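PDB 4NV1: formyltransferase from Francisella tularensis subsp. tularensis, which belongs to the formyltransferase family and pairs a mixed-sheet core with a C-terminal dimerization domain. Local coordinates for residues K83-S87 and V88-N92; V139-N142 and S143-S147. All blocks are in the same frame, centred on the assembly; numbering follows the deposited sequence.

Interaction 1 of 2, residues K83-S87 and V88-N92; sequences KLVNS and VLCIN
L84 and V88 meet where helix 82-87 ends and the chain turns into strand 89-94, the last strand of the beta-alpha-beta unit formed by strand 70-74, helix 82-87 and strand 89-94. The short axes of 83-87 and 89-92 diverge by 107°, so the turn carries the chain sharply out of the helix and into the sheet.

Backbone bonding comes first. V88 is the first residue to leave helical geometry, yet its N still donates to O of L84 at 2.9 Å. The same oxygen also accepts from N of S87, 3.0 Å away, so two consecutive amides converge on one acceptor as the helix closes. A water extends the polar link: it lies 2.8 Å from O of V85, to which it probably donates, and accepts from N of C90 at 3.2 Å, joining the last turn of the helix to the strand.

Apolar contacts join the helix end to the strand. With its CG trans to the backbone N (chi1 -179°), L84 swings its branch toward the strand side, and its CD1 lies 3.8 Å from CG2 of V88, the two side chains meeting at a slant. L84 also rests on I65, in a loop. C90 points its CB toward the helix and lays its sulfur against the L84-V85 backbone. Beyond the turn, the strand runs between strands 70-74 and 117-123, bonding through its backbone to G71 and S73 on one and H122 on the other. At the helix itself, SG of C90 comes to 4.0 Å from CA of V85.

Interaction 2 of 2, residues V139-N142 and S143-S147; sequences VEVN and SFENS
E145 reaches back to N142 across the type I beta turn that these two residues open and close, in the loop between strand 133-139 and helix 147-170. Its backbone N donates to O of N142 at 3.2 Å, the i+3 to i bond that closes the turn, and that oxygen also accepts from R213.

Followed outward, the E145 side chain starts with CB 3.6 Å from O of N142. CG, trans to its own carbonyl carbon (chi1 -63°), passes 3.9 Å from CB of N142, and the chain then runs extended, bringing CD of E145 to 3.5 Å from backbone N of N142. OE1 of E145 accepts from backbone N of N142 at 2.9 Å, and OE2 of E145 from ND2 of N142 at 3.2 Å. Both donors come from above the carboxylate plane, which is turned 55° from the amide plane. One residue is thus gripped through main chain and side chain together. K153 on helix 147-170 makes a salt bridge with OE2, probably offsetting the charge of this buried glutamate.

The turn also faces the dimer partner: OG of S143 bonds to D227 of the second subunit, and V233 of that subunit packs on F144. Past the turn, N146 is the N-cap of helix 147-170. Back within the turn, CB of N142 sits over one face of the F144 ring, toward its rim, in a CH-pi contact, 4.0 Å from the ring centroid and 3.6 Å from CE1 of F144.

Both contacts show a chain changing direction beside a helix end: interaction 1 leaves helix 82-87 for a strand, while interaction 2 leads from strand 133-139 into helix 147-170. Their centres are 34 Å apart, on opposite sides of the chain's centre, and their nearest atoms stay about 14 Å from each other. Interaction 1 feeds the chain into the mixed sheet, where strand 89-94 is two places from strand 133-139. In interaction 2 the V141 side chain lies about 13 Å from the bound dTDP-4-amino-4,6-dideoxyglucose. From the far end of interaction 2, S147 bonds to Q107 and H217, both lining that ligand pocket.

Interaction 1 of 2, residues K83-S87 and V88-N92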
loop_
_atom_site.group_PDB
_atom_site.type_symbol
_atom_site.label_atom_id
_atom_site.label_comp_id
_atom_site.label_asym_id
_atom_site.label_seq_id
_atom_site.Cartn_x
_atom_site.Cartn_y
_atom_site.Cartn_z
ATOM N N LYS A 83 44.993 2.737 -2.950
ATOM C CA LYS A 83 46.163 2.484 -3.769
ATOM C C LYS A 83 45.769 1.500 -4.856
ATOM O O LYS A 83 46.366 1.476 -5.942
ATOM C CB LYS A 83 47.274 1.887 -2.898
ATOM C CG LYS A 83 47.189 2.334 -1.449
ATOM C CD LYS A 83 48.555 2.430 -0.793
ATOM C CE LYS A 83 48.594 3.554 0.236
ATOM N NZ LYS A 83 49.969 3.690 0.794
ATOM N N LEU A 84 44.754 0.678 -4.580
ATOM C CA LEU A 84 44.202 -0.123 -5.685
ATOM C C LEU A 84 43.682 0.817 -6.794
ATOM O O LEU A 84 44.089 0.761 -7.924
ATOM C CB LEU A 84 43.069 -0.979 -5.177
ATOM C CG LEU A 84 42.495 -1.840 -6.297
ATOM C CD1 LEU A 84 43.413 -2.833 -6.996
ATOM C CD2 LEU A 84 41.283 -2.546 -5.756
ATOM N N VAL A 85 42.850 1.750 -6.394
ATOM C CA VAL A 85 42.163 2.718 -7.249
ATOM C C VAL A 85 43.172 3.657 -7.899
ATOM O O VAL A 85 42.991 4.031 -9.058
ATOM C CB VAL A 85 41.158 3.487 -6.365
ATOM C CG1 VAL A 85 40.793 4.841 -6.919
ATOM C CG2 VAL A 85 39.924 2.649 -6.120
ATOM N N ASN A 86 44.236 4.009 -7.180
ATOM C CA ASN A 86 45.306 4.837 -7.749
ATOM C C ASN A 86 46.270 4.068 -8.629
ATOM O O ASN A 86 47.004 4.681 -9.407
ATOM C CB ASN A 86 46.143 5.448 -6.639
ATOM C CG ASN A 86 45.382 6.480 -5.856
ATOM O OD1 ASN A 86 44.429 7.092 -6.353
ATOM N ND2 ASN A 86 45.784 6.662 -4.603
ATOM N N SER A 87 46.243 2.741 -8.582
ATOM C CA SER A 87 47.214 1.959 -9.356
ATOM C C SER A 87 46.650 1.116 -10.519
ATOM O O SER A 87 47.380 0.713 -11.415
ATOM C CB SER A 87 47.960 1.018 -8.386
ATOM O OG SER A 87 48.149 1.664 -7.129
ATOM N N VAL A 88 45.358 0.827 -10.504
ATOM C CA VAL A 88 44.707 0.062 -11.542
ATOM C C VAL A 88 43.522 0.940 -11.905
ATOM O O VAL A 88 42.876 1.525 -11.030
ATOM C CB VAL A 88 44.138 -1.252 -10.925
ATOM C CG1 VAL A 88 43.428 -2.067 -11.968
ATOM C CG2 VAL A 88 45.234 -2.077 -10.263
ATOM N N LEU A 89 43.169 0.982 -13.173
ATOM C CA LEU A 89 41.905 1.577 -13.552
ATOM C C LEU A 89 40.691 0.825 -13.011
ATOM O O LEU A 89 40.415 -0.319 -13.381
ATOM C CB LEU A 89 41.866 1.617 -15.083
ATOM C CG LEU A 89 40.648 2.162 -15.793
ATOM C CD1 LEU A 89 40.365 3.540 -15.237
ATOM C CD2 LEU A 89 40.943 2.201 -17.291
ATOM N N CYS A 90 39.930 1.506 -12.175
ATOM C CA CYS A 90 38.751 0.954 -11.496
ATOM C C CYS A 90 37.575 1.870 -11.895
ATOM O O CYS A 90 37.649 3.097 -11.871
ATOM C CB CYS A 90 38.965 1.002 -9.982
ATOM S SG CYS A 90 40.365 -0.047 -9.532
ATOM N N ILE A 91 36.525 1.233 -12.355
ATOM C CA ILE A 91 35.352 1.929 -12.841
ATOM C C ILE A 91 34.127 1.423 -12.085
ATOM O O ILE A 91 33.957 0.233 -11.837
ATOM C CB ILE A 91 35.280 1.766 -14.349
ATOM C CG1 ILE A 91 36.500 2.537 -14.961
ATOM C CG2 ILE A 91 33.899 2.079 -14.884
ATOM C CD1 ILE A 91 36.681 2.225 -16.423
ATOM N N ASN A 92 33.376 2.398 -11.615
ATOM C CA ASN A 92 32.150 2.149 -10.884
ATOM C C ASN A 92 30.930 2.340 -11.761
ATOM O O ASN A 92 30.825 3.303 -12.512
ATOM C CB ASN A 92 32.100 3.136 -9.740
ATOM C CG ASN A 92 31.007 2.823 -8.717
ATOM O OD1 ASN A 92 30.690 3.681 -7.952
ATOM N ND2 ASN A 92 30.520 1.599 -8.635
HETATM O O HOH W 1 40.927 4.247 -10.933
#

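Interaction 2 of 2, residues V139-N142 and S143-S147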
loop_
_atom_site.group_PDB
_atom_site.type_symbol
_atom_site.label_atom_id
_atom_site.label_comp_id
_atom_site.label_asym_id
_atom_site.label_seq_id
_atom_site.Cartn_x
_atom_site.Cartn_y
_atom_site.Cartn_z
ATOM N N VAL A 139 17.068 9.412 -15.486
ATOM C CA VAL A 139 15.865 8.590 -15.547
ATOM C C VAL A 139 14.699 9.385 -14.973
ATOM O O VAL A 139 14.873 10.137 -13.991
ATOM C CB VAL A 139 16.129 7.315 -14.694
ATOM C CG1 VAL A 139 14.876 6.621 -14.272
ATOM C CG2 VAL A 139 17.086 6.363 -15.432
ATOM N N GLU A 140 13.518 9.246 -15.569
ATOM C CA GLU A 140 12.295 9.974 -15.162
ATOM C C GLU A 140 11.716 9.348 -13.888
ATOM O O GLU A 140 11.694 8.109 -13.734
ATOM C CB GLU A 140 11.175 9.782 -16.201
ATOM C CG GLU A 140 11.330 10.563 -17.495
ATOM C CD GLU A 140 10.022 10.679 -18.274
ATOM O OE1 GLU A 140 9.374 9.627 -18.518
ATOM O OE2 GLU A 140 9.653 11.823 -18.654
ATOM N N VAL A 141 11.246 10.178 -12.983
ATOM C CA VAL A 141 10.458 9.676 -11.866
ATOM C C VAL A 141 9.006 10.016 -12.166
ATOM O O VAL A 141 8.612 11.195 -12.125
ATOM C CB VAL A 141 10.860 10.341 -10.568
ATOM C CG1 VAL A 141 10.004 9.796 -9.427
ATOM C CG2 VAL A 141 12.318 10.126 -10.287
ATOM N N ASN A 142 8.209 9.002 -12.473
ATOM C CA ASN A 142 6.766 9.248 -12.605
ATOM C C ASN A 142 5.940 9.265 -11.313
ATOM O O ASN A 142 6.348 8.701 -10.272
ATOM C CB ASN A 142 6.234 8.216 -13.591
ATOM C CG ASN A 142 6.883 8.353 -14.959
ATOM O OD1 ASN A 142 7.011 9.450 -15.473
ATOM N ND2 ASN A 142 7.310 7.245 -15.535
ATOM N N SER A 143 4.733 9.850 -11.372
ATOM C CA SER A 143 3.905 10.059 -10.166
ATOM C C SER A 143 3.563 8.761 -9.438
ATOM O O SER A 143 3.417 8.765 -8.223
ATOM C CB SER A 143 2.585 10.731 -10.505
ATOM O OG SER A 143 1.898 9.930 -11.448
ATOM N N PHE A 144 3.475 7.682 -10.204
ATOM C CA PHE A 144 2.938 6.441 -9.746
ATOM C C PHE A 144 4.013 5.424 -9.321
ATOM O O PHE A 144 3.695 4.289 -9.028
ATOM C CB PHE A 144 2.062 5.885 -10.835
ATOM C CG PHE A 144 2.724 5.778 -12.176
ATOM C CD1 PHE A 144 2.559 6.771 -13.144
ATOM C CD2 PHE A 144 3.381 4.606 -12.549
ATOM C CE1 PHE A 144 3.107 6.648 -14.398
ATOM C CE2 PHE A 144 3.932 4.475 -13.819
ATOM C CZ PHE A 144 3.812 5.506 -14.741
ATOM N N GLU A 145 5.256 5.854 -9.176
ATOM C CA GLU A 145 6.387 4.986 -8.934
ATOM C C GLU A 145 6.853 5.150 -7.533
ATOM O O GLU A 145 6.745 6.239 -6.988
ATOM C CB GLU A 145 7.584 5.378 -9.825
ATOM C CG GLU A 145 7.256 5.197 -11.272
ATOM C CD GLU A 145 8.333 5.542 -12.287
ATOM O OE1 GLU A 145 9.198 6.368 -11.959
ATOM O OE2 GLU A 145 8.217 4.998 -13.427
ATOM N N ASN A 146 7.360 4.067 -6.971
ATOM C CA ASN A 146 8.010 4.086 -5.689
ATOM C C ASN A 146 9.536 3.872 -5.819
ATOM O O ASN A 146 10.081 3.767 -6.927
ATOM C CB ASN A 146 7.353 3.003 -4.786
ATOM C CG ASN A 146 7.505 1.602 -5.349
ATOM O OD1 ASN A 146 8.434 1.313 -6.098
ATOM N ND2 ASN A 146 6.549 0.716 -5.022
ATOM N N SER A 147 10.228 3.766 -4.689
ATOM C CA SER A 147 11.651 3.462 -4.711
ATOM C C SER A 147 11.992 2.237 -5.521
ATOM O O SER A 147 13.051 2.213 -6.180
ATOM C CB SER A 147 12.299 3.409 -3.331
ATOM O OG SER A 147 13.609 2.779 -3.337
#